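PDB 4RK1: ribose transcriptional regulator from Enterococcus faecium DO, which binds ribose in its sugar-binding domain and probably acts as a LacI-family repressor that controls transcription from specific DNA sites. Local coordinates for residues V14-T18 and L42-D46; L56-T60 and N82-R88; A184-V188 and E212-I216; P230-A236 and R269-S275. All blocks are in the same frame, centred on the assembly; numbering follows the deposited sequence.

Contact 1: residues V14-T18 and L42-D46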
# COMPACT_ATOMS: atom_id res chain seq x y z
N VAL B 14 11.71 -5.78 2.99
CA VAL B 14 11.23 -5.49 1.64
C VAL B 14 11.84 -4.20 1.11
O VAL B 14 12.26 -3.35 1.88
CB VAL B 14 9.68 -5.39 1.56
CG1 VAL B 14 9.03 -6.69 2.02
CG2 VAL B 14 9.15 -4.22 2.37
N PRO B 15 11.88 -4.06 -0.23
CA PRO B 15 12.44 -2.85 -0.82
C PRO B 15 11.53 -1.63 -0.69
O PRO B 15 12.03 -0.51 -0.70
CB PRO B 15 12.60 -3.20 -2.31
CG PRO B 15 12.05 -4.57 -2.51
CD PRO B 15 11.40 -5.02 -1.24
N ASP B 16 10.22 -1.83 -0.59
CA ASP B 16 9.27 -0.72 -0.71
C ASP B 16 7.89 -1.08 -0.15
O ASP B 16 7.04 -1.61 -0.86
CB ASP B 16 9.15 -0.36 -2.20
CG ASP B 16 8.18 0.79 -2.45
OD1 ASP B 16 7.73 1.47 -1.50
OD2 ASP B 16 7.87 1.01 -3.64
N ILE B 17 7.66 -0.74 1.11
CA ILE B 17 6.36 -0.99 1.75
C ILE B 17 5.18 -0.20 1.15
O ILE B 17 4.03 -0.59 1.31
CB ILE B 17 6.42 -0.78 3.29
CG1 ILE B 17 5.17 -1.35 3.98
CG2 ILE B 17 6.60 0.69 3.65
CD1 ILE B 17 4.84 -2.79 3.60
N THR B 18 5.45 0.88 0.42
CA THR B 18 4.36 1.64 -0.21
C THR B 18 3.79 0.96 -1.46
O THR B 18 2.77 1.37 -1.97
CB THR B 18 4.79 3.08 -0.56
OG1 THR B 18 5.76 3.06 -1.61
CG2 THR B 18 5.37 3.77 0.65
N LEU B 42 8.02 -5.97 9.90
CA LEU B 42 8.47 -5.57 8.58
C LEU B 42 9.42 -4.38 8.63
O LEU B 42 9.21 -3.42 9.38
CB LEU B 42 7.29 -5.23 7.68
CG LEU B 42 7.72 -4.73 6.30
CD1 LEU B 42 6.97 -5.45 5.20
CD2 LEU B 42 7.56 -3.22 6.17
N CYS B 43 10.46 -4.47 7.81
CA CYS B 43 11.43 -3.42 7.61
C CYS B 43 11.42 -3.03 6.15
O CYS B 43 11.39 -3.89 5.28
CB CYS B 43 12.82 -3.92 7.94
SG CYS B 43 13.30 -3.57 9.62
N ASN B 44 11.49 -1.73 5.92
CA ASN B 44 11.54 -1.16 4.59
C ASN B 44 13.00 -0.80 4.35
O ASN B 44 13.48 0.21 4.83
CB ASN B 44 10.64 0.09 4.55
CG ASN B 44 10.38 0.58 3.16
OD1 ASN B 44 9.96 -0.19 2.29
ND2 ASN B 44 10.59 1.87 2.93
N ALA B 45 13.71 -1.67 3.64
CA ALA B 45 15.15 -1.51 3.45
C ALA B 45 15.47 -1.35 1.98
O ALA B 45 15.37 -2.31 1.21
CB ALA B 45 15.88 -2.71 4.03
N ASP B 46 15.89 -0.14 1.60
CA ASP B 46 16.24 0.19 0.21
C ASP B 46 17.63 0.82 0.12
O ASP B 46 18.35 0.89 1.12
CB ASP B 46 15.16 1.10 -0.40
CG ASP B 46 14.74 2.23 0.52
OD1 ASP B 46 15.61 2.99 0.99
OD2 ASP B 46 13.52 2.38 0.78
O HOH W 1 9.18 3.03 0.61
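Asn44 reaches over the turn that follows strand 9-14, its OD1 accepting a hydrogen bond from Ile17 N at 2.6 Å. The Ile17 amide lies beyond the strand and finds its acceptor in the Asn44 side chain. Here the sheet stops just before: Val14 pairs in parallel with Asn44, with Val14 N to Cys43 O at 3.0 Å and Ala45 N to Val14 O at 2.8 Å. A water links the other arm of the amide, Asn44 ND2, to Asp16 OD1, 3.0 Å from each, and the same Asp16 OD1 takes the hydroxyl of Thr18 (OG1 to OD1, 2.5 Å). Beside these polar groups Leu42 fills the space between Val14 (CD1 to CG2, 3.8 Å) and Ile17 (CD2 to CG1, 3.7 Å). Ile17 also packs on Ile17 of the second subunit, while Pro15 and Val14 rest on Phe22 of the ribose pocket. A carboxamide that donates and accepts at once thus ties strand end and loop together, beside both the sugar site and the dimer interface.

Contact 2: residues L56-T60 and N82-R88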
# COMPACT_ATOMS: atom_id res chain seq x y z
N LEU B 56 19.97 -5.81 9.63
CA LEU B 56 20.19 -7.18 10.10
C LEU B 56 20.90 -7.25 11.43
O LEU B 56 20.51 -8.03 12.31
CB LEU B 56 20.98 -8.00 9.08
CG LEU B 56 20.28 -8.44 7.80
CD1 LEU B 56 21.21 -9.39 7.05
CD2 LEU B 56 18.94 -9.10 8.10
N ALA B 57 21.96 -6.45 11.58
CA ALA B 57 22.75 -6.45 12.80
C ALA B 57 21.88 -6.07 13.99
O ALA B 57 21.87 -6.76 15.01
CB ALA B 57 23.94 -5.50 12.68
N GLU B 58 21.14 -4.98 13.85
CA GLU B 58 20.27 -4.53 14.93
C GLU B 58 19.18 -5.58 15.22
O GLU B 58 18.95 -5.92 16.37
CB GLU B 58 19.65 -3.17 14.58
CG GLU B 58 18.64 -2.63 15.59
CD GLU B 58 19.21 -2.42 16.99
OE1 GLU B 58 20.44 -2.25 17.14
OE2 GLU B 58 18.41 -2.41 17.95
N LEU B 59 18.51 -6.07 14.19
CA LEU B 59 17.42 -7.03 14.38
C LEU B 59 17.91 -8.35 14.95
O LEU B 59 17.24 -8.96 15.79
CB LEU B 59 16.66 -7.24 13.07
CG LEU B 59 15.82 -6.04 12.59
CD1 LEU B 59 15.00 -6.44 11.38
CD2 LEU B 59 14.92 -5.52 13.69
N THR B 60 19.09 -8.79 14.52
CA THR B 60 19.74 -9.97 15.08
C THR B 60 20.01 -9.79 16.56
O THR B 60 19.69 -10.67 17.35
CB THR B 60 21.03 -10.31 14.30
OG1 THR B 60 20.69 -10.55 12.93
CG2 THR B 60 21.71 -11.56 14.86
N ASN B 82 25.77 -11.75 10.49
CA ASN B 82 24.70 -11.68 11.48
C ASN B 82 23.83 -12.93 11.52
O ASN B 82 23.69 -13.55 12.58
CB ASN B 82 23.87 -10.43 11.21
CG ASN B 82 24.68 -9.15 11.38
OD1 ASN B 82 25.06 -8.80 12.49
ND2 ASN B 82 24.97 -8.47 10.28
N LEU B 83 23.25 -13.32 10.39
CA LEU B 83 22.30 -14.43 10.41
C LEU B 83 22.99 -15.79 10.59
O LEU B 83 22.58 -16.61 11.43
CB LEU B 83 21.44 -14.43 9.16
CG LEU B 83 20.68 -13.13 8.82
CD1 LEU B 83 19.59 -13.41 7.78
CD2 LEU B 83 20.09 -12.48 10.06
N LYS B 84 24.02 -16.03 9.79
CA LYS B 84 24.69 -17.33 9.81
C LYS B 84 25.46 -17.52 11.11
O LYS B 84 25.31 -18.55 11.78
CB LYS B 84 25.58 -17.48 8.58
CG LYS B 84 24.76 -17.58 7.31
CD LYS B 84 25.56 -18.01 6.10
CE LYS B 84 24.62 -18.19 4.91
NZ LYS B 84 25.32 -18.57 3.66
N LYS B 85 26.25 -16.53 11.51
CA LYS B 85 26.94 -16.60 12.79
C LYS B 85 26.01 -16.86 13.96
O LYS B 85 26.37 -17.58 14.87
CB LYS B 85 27.74 -15.32 13.06
CG LYS B 85 29.00 -15.20 12.23
CD LYS B 85 29.92 -14.12 12.79
CE LYS B 85 31.18 -13.99 11.95
NZ LYS B 85 32.12 -12.99 12.54
N GLN B 86 24.81 -16.27 13.93
CA GLN B 86 23.88 -16.40 15.06
C GLN B 86 22.80 -17.44 14.85
O GLN B 86 21.85 -17.49 15.63
CB GLN B 86 23.25 -15.05 15.40
CG GLN B 86 24.27 -13.95 15.72
CD GLN B 86 25.18 -14.32 16.89
OE1 GLN B 86 24.76 -14.98 17.83
NE2 GLN B 86 26.43 -13.89 16.82
N GLY B 87 22.92 -18.25 13.79
CA GLY B 87 21.99 -19.35 13.54
C GLY B 87 20.55 -18.91 13.31
O GLY B 87 19.62 -19.57 13.77
N ARG B 88 20.36 -17.80 12.61
CA ARG B 88 19.01 -17.32 12.26
C ARG B 88 18.72 -17.73 10.81
O ARG B 88 19.34 -17.20 9.88
CB ARG B 88 18.91 -15.80 12.41
CG ARG B 88 19.48 -15.23 13.71
CD ARG B 88 18.79 -15.78 14.96
NE ARG B 88 19.57 -15.42 16.15
CZ ARG B 88 19.58 -14.23 16.74
NH1 ARG B 88 18.80 -13.23 16.30
NH2 ARG B 88 20.35 -14.03 17.80
O HOH W 2 20.28 -12.01 20.12
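Arg88, just past the end of helix 76-84, sends its guanidinium back to a backbone carbonyl of another helix: NH1 donates to Thr60 O at 2.9 Å, and a water bridges NH2 and the same oxygen, 3.1 Å from each. The methyl CG2 of Thr60 lies over one face of the guanidinium, and NH1 also bonds Val64 O in the loop after helix 55-61. Arg88 completes a Schellman motif that ends its helix, with Arg88 N to Leu83 O at 2.8 Å, Gly87 N to Lys84 O at 3.1 Å, and Gly87 at positive phi. Thr60 OG1 is turned inward to Leu56 O (2.6 Å), yet still touches Leu83 CD2 at 3.5 Å. Asn82 covers Ala57, OD1 to CB 3.5 Å, while its ND2 hydrogen-bonds Ala78 O in its own helix. Leu56 CD2 and Leu83 CD2, 4.1 Å apart, close the apolar side against Phe67. One charged group therefore meets carbonyl oxygens at a helix end, whereas the remaining packing mixes polar Thr60 and Asn82 with one leucine pair.

Contact 3: residues A184-V188 and E212-I216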
# COMPACT_ATOMS: atom_id res chain seq x y z
N ALA B 184 7.09 6.75 -31.32
CA ALA B 184 6.16 6.09 -32.23
C ALA B 184 5.51 4.83 -31.61
O ALA B 184 4.86 4.07 -32.32
CB ALA B 184 6.88 5.72 -33.53
N ALA B 185 5.67 4.61 -30.31
CA ALA B 185 5.12 3.40 -29.69
C ALA B 185 3.60 3.41 -29.71
O ALA B 185 2.97 4.45 -29.53
CB ALA B 185 5.63 3.25 -28.27
N THR B 186 3.01 2.25 -30.01
CA THR B 186 1.56 2.05 -29.92
C THR B 186 1.15 1.13 -28.76
O THR B 186 -0.00 1.14 -28.33
CB THR B 186 1.00 1.46 -31.22
OG1 THR B 186 1.58 0.18 -31.47
CG2 THR B 186 1.27 2.38 -32.41
N GLY B 187 2.10 0.32 -28.28
CA GLY B 187 1.87 -0.57 -27.14
C GLY B 187 2.93 -0.34 -26.07
O GLY B 187 4.03 0.13 -26.37
N VAL B 188 2.58 -0.66 -24.82
CA VAL B 188 3.47 -0.41 -23.69
C VAL B 188 3.48 -1.60 -22.74
O VAL B 188 2.42 -2.08 -22.33
CB VAL B 188 3.04 0.83 -22.87
CG1 VAL B 188 4.05 1.13 -21.77
CG2 VAL B 188 2.85 2.04 -23.77
N GLU B 212 -7.51 2.96 -26.93
CA GLU B 212 -7.63 3.51 -28.28
C GLU B 212 -6.32 4.12 -28.78
O GLU B 212 -5.92 3.88 -29.93
CB GLU B 212 -8.77 4.52 -28.37
CG GLU B 212 -10.16 3.89 -28.23
CD GLU B 212 -10.64 3.74 -26.79
OE1 GLU B 212 -9.84 3.87 -25.84
OE2 GLU B 212 -11.84 3.47 -26.61
N ASP B 213 -5.63 4.87 -27.92
CA ASP B 213 -4.33 5.46 -28.28
C ASP B 213 -3.14 4.59 -27.88
O ASP B 213 -2.15 4.55 -28.59
CB ASP B 213 -4.18 6.84 -27.64
CG ASP B 213 -5.18 7.82 -28.19
OD1 ASP B 213 -5.27 7.91 -29.43
OD2 ASP B 213 -5.89 8.47 -27.40
N TYR B 214 -3.23 3.92 -26.73
CA TYR B 214 -2.13 3.08 -26.28
C TYR B 214 -2.66 1.81 -25.66
O TYR B 214 -3.55 1.85 -24.82
CB TYR B 214 -1.28 3.82 -25.25
CG TYR B 214 -0.48 4.94 -25.85
CD1 TYR B 214 0.76 4.71 -26.40
CD2 TYR B 214 -0.99 6.24 -25.88
CE1 TYR B 214 1.49 5.74 -26.97
CE2 TYR B 214 -0.27 7.27 -26.46
CZ TYR B 214 0.97 7.02 -27.00
OH TYR B 214 1.68 8.04 -27.57
N SER B 215 -2.10 0.68 -26.07
CA SER B 215 -2.32 -0.59 -25.37
C SER B 215 -1.29 -0.68 -24.26
O SER B 215 -0.11 -0.44 -24.48
CB SER B 215 -2.18 -1.78 -26.32
OG SER B 215 -3.33 -1.94 -27.13
N ILE B 216 -1.74 -0.98 -23.05
CA ILE B 216 -0.83 -1.08 -21.91
C ILE B 216 -1.01 -2.41 -21.20
O ILE B 216 -2.14 -2.79 -20.87
CB ILE B 216 -1.05 0.07 -20.91
CG1 ILE B 216 -0.84 1.43 -21.62
CG2 ILE B 216 -0.09 -0.07 -19.73
CD1 ILE B 216 -1.33 2.61 -20.82
O HOH W 3 3.30 7.19 -29.50
O HOH W 4 -2.32 1.59 -29.92
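Tyr214, with chi1 in m, swings its ring across the start of the neighbouring strand, although its CA-to-CB bond points sideways. CE1 comes within 3.2 Å of Ala185 O and CD1 within 4.3 Å of Val188 CG2, and a water joins Tyr214 OH (2.7 Å) to Ala185 O (2.8 Å). Val188, in t, and Ile216, in m, share one face of the sheet and meet at CB to CG1, 4.1 Å; helix 193-205 covers them through Leu199, Ala196 and Leu203. On the other face Ser215 sits beside Gly187 and, in m, bonds Ala277 N. Thr186, in p, turns away from the 212-216 segment and bonds His125 ND1. The backbones run parallel: Ser215 N donates to Thr186 O at 3.1 Å and Val188 N to Ser215 O at 2.7 Å, while a second water spans Thr186 O (2.8 Å) and, weakly, Asp213 O (3.2 Å). Two parallel strands joined through a covering helix are the beta-alpha-beta unit, here 187-190, 193-205 and 215-218, the building block of periplasmic-binding-protein folds.

Contact 4: residues P230-A236 and R269-S275. Unlike the reference sequence in segment 269-275: Phe270 (reference Leu).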
# COMPACT_ATOMS: atom_id res chain seq x y z
N PRO B 230 -9.82 1.94 -18.03
CA PRO B 230 -10.21 0.54 -18.11
C PRO B 230 -9.40 -0.33 -17.13
O PRO B 230 -8.27 0.02 -16.77
CB PRO B 230 -9.85 0.17 -19.55
CG PRO B 230 -8.67 1.03 -19.86
CD PRO B 230 -8.95 2.33 -19.16
N LYS B 231 -9.97 -1.47 -16.75
CA LYS B 231 -9.25 -2.42 -15.92
C LYS B 231 -7.98 -2.88 -16.62
O LYS B 231 -7.97 -3.14 -17.83
CB LYS B 231 -10.11 -3.60 -15.55
CG LYS B 231 -11.32 -3.28 -14.68
CD LYS B 231 -12.19 -4.53 -14.57
CE LYS B 231 -13.09 -4.55 -13.35
NZ LYS B 231 -13.97 -3.37 -13.25
N LEU B 232 -6.90 -2.98 -15.85
CA LEU B 232 -5.58 -3.19 -16.39
C LEU B 232 -5.29 -4.66 -16.68
O LEU B 232 -5.40 -5.52 -15.81
CB LEU B 232 -4.53 -2.64 -15.43
CG LEU B 232 -3.05 -2.76 -15.82
CD1 LEU B 232 -2.74 -2.06 -17.13
CD2 LEU B 232 -2.17 -2.20 -14.71
N THR B 233 -4.92 -4.90 -17.92
CA THR B 233 -4.39 -6.17 -18.36
C THR B 233 -2.99 -6.28 -17.82
O THR B 233 -2.22 -5.32 -17.88
CB THR B 233 -4.43 -6.22 -19.90
OG1 THR B 233 -5.80 -6.27 -20.31
CG2 THR B 233 -3.67 -7.40 -20.46
N THR B 234 -2.65 -7.43 -17.26
CA THR B 234 -1.41 -7.57 -16.50
C THR B 234 -0.97 -9.02 -16.37
O THR B 234 -1.74 -9.94 -16.64
CB THR B 234 -1.58 -6.91 -15.10
OG1 THR B 234 -0.32 -6.86 -14.43
CG2 THR B 234 -2.59 -7.68 -14.24
N ILE B 235 0.28 -9.22 -15.97
CA ILE B 235 0.80 -10.54 -15.61
C ILE B 235 0.65 -10.73 -14.11
O ILE B 235 1.24 -10.01 -13.32
CB ILE B 235 2.28 -10.69 -16.00
CG1 ILE B 235 2.48 -10.38 -17.49
CG2 ILE B 235 2.81 -12.08 -15.64
CD1 ILE B 235 1.58 -11.16 -18.43
N ALA B 236 -0.15 -11.71 -13.71
CA ALA B 236 -0.41 -11.93 -12.30
C ALA B 236 0.70 -12.76 -11.67
O ALA B 236 0.97 -13.85 -12.12
CB ALA B 236 -1.75 -12.64 -12.11
N ARG B 269 0.56 -15.83 -14.45
CA ARG B 269 -0.43 -16.01 -15.50
C ARG B 269 -0.94 -14.71 -16.04
O ARG B 269 -0.93 -13.68 -15.39
CB ARG B 269 -1.61 -16.84 -15.03
CG ARG B 269 -2.43 -16.24 -13.91
CD ARG B 269 -3.28 -17.30 -13.23
NE ARG B 269 -2.45 -18.38 -12.67
CZ ARG B 269 -2.24 -19.57 -13.22
NH1 ARG B 269 -1.44 -20.44 -12.60
NH2 ARG B 269 -2.79 -19.92 -14.38
N PHE B 270 -1.43 -14.80 -17.26
CA PHE B 270 -1.88 -13.65 -17.98
C PHE B 270 -3.27 -13.30 -17.51
O PHE B 270 -4.13 -14.18 -17.41
CB PHE B 270 -1.89 -13.96 -19.46
CG PHE B 270 -2.22 -12.79 -20.29
CD1 PHE B 270 -1.29 -11.80 -20.49
CD2 PHE B 270 -3.48 -12.64 -20.82
CE1 PHE B 270 -1.60 -10.69 -21.23
CE2 PHE B 270 -3.79 -11.54 -21.58
CZ PHE B 270 -2.85 -10.56 -21.78
N GLU B 271 -3.49 -12.04 -17.17
CA GLU B 271 -4.83 -11.58 -16.75
C GLU B 271 -5.32 -10.58 -17.78
O GLU B 271 -4.92 -9.42 -17.78
CB GLU B 271 -4.79 -10.93 -15.36
CG GLU B 271 -4.40 -11.86 -14.23
CD GLU B 271 -5.40 -12.97 -13.98
OE1 GLU B 271 -6.57 -12.83 -14.38
OE2 GLU B 271 -5.03 -13.99 -13.37
N LYS B 272 -6.20 -11.05 -18.66
CA LYS B 272 -6.65 -10.26 -19.78
C LYS B 272 -7.82 -9.41 -19.37
O LYS B 272 -8.88 -9.92 -18.99
CB LYS B 272 -7.06 -11.15 -20.96
CG LYS B 272 -7.23 -10.37 -22.25
CD LYS B 272 -7.66 -11.25 -23.42
CE LYS B 272 -8.01 -10.39 -24.62
NZ LYS B 272 -8.33 -11.20 -25.83
N ARG B 273 -7.65 -8.09 -19.44
CA ARG B 273 -8.72 -7.18 -19.09
C ARG B 273 -8.97 -6.25 -20.27
O ARG B 273 -9.20 -6.75 -21.38
CB ARG B 273 -8.43 -6.48 -17.74
CG ARG B 273 -8.23 -7.47 -16.61
CD ARG B 273 -8.46 -6.85 -15.24
NE ARG B 273 -8.30 -7.83 -14.18
CZ ARG B 273 -7.17 -8.07 -13.51
NH1 ARG B 273 -6.04 -7.39 -13.75
NH2 ARG B 273 -7.18 -8.99 -12.57
N PHE B 274 -8.90 -4.94 -20.09
CA PHE B 274 -9.43 -4.03 -21.10
C PHE B 274 -8.51 -2.88 -21.48
O PHE B 274 -8.95 -1.91 -22.11
CB PHE B 274 -10.79 -3.52 -20.62
CG PHE B 274 -11.83 -4.60 -20.58
CD1 PHE B 274 -12.44 -5.03 -21.74
CD2 PHE B 274 -12.15 -5.24 -19.38
CE1 PHE B 274 -13.38 -6.05 -21.72
CE2 PHE B 274 -13.09 -6.26 -19.35
CZ PHE B 274 -13.71 -6.66 -20.52
N SER B 275 -7.23 -3.02 -21.16
CA SER B 275 -6.25 -1.97 -21.42
C SER B 275 -5.43 -2.24 -22.68
O SER B 275 -4.51 -1.48 -22.98
CB SER B 275 -5.33 -1.78 -20.22
OG SER B 275 -4.58 -2.95 -19.94
O HOH W 5 -6.84 -6.06 -22.73
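An antiparallel ladder in the two-lobed periplasmic-binding-protein fold pairs strand 233-236 with the end of strand 263-271, and an irregular loop pairing leads into it. Pro230, after a cis peptide bond, lays CB 4.0 Å from Phe274 CB. Lys231 O accepts Phe274 N at 3.0 Å; the lysine's amine leads away to a salt bridge with Glu205 of the second subunit. At Leu232 the carbonyl lies near the plane of the Arg273 guanidinium and takes NH1 at 2.9 Å, while Arg273 NH2 bonds Asn221 OD1, next to the pocket residue Asp220. Thr233 replaces regular pairing with side chains: its N donates to Ser275 OG at 2.8 Å and its OG1 accepts Arg273 N at 2.7 Å. From Thr234 the ladder is regular, with Thr234 N to Glu271 O at 3.1 Å and Glu271 N to Thr234 O at 2.8 Å; Thr234 OG1 bonds Asp193. Ile235 and Phe270, the latter differing from the reference Leu, form the non-hydrogen-bonded pair, Ile235 CD1 meeting the ring edge at Phe270 CD1, 3.6 Å away. Ala236 closes the run opposite Arg269: its N donates to Arg269 O at 2.7 Å and its O accepts Arg269 N at 3.1 Å.

In the fold
Contacts 1 and 3 are buried parallel-strand pairings, contact 1 in one lobe and contact 3, with contact 4, toward the other; the centres of contacts 1 and 3 lie 32 Å apart. Contact 4 is partly buried and antiparallel; its strand 233-236 neighbours strand 215-218 of contact 3, and the two contacts meet where Ser275 OG lies 2.6 Å from Ile216 O, a probable hydrogen bond. Contact 2, also partly buried, differs in kind, joining two helices mainly by side chains; it touches contact 1 through Leu59 CD1 and Cys43 SG, 3.8 Å apart. Backbone bonds thus dominate between strands, while side chains take over at strand ends and between helices. Contacts 1, 2 and 4 also reach the second subunit.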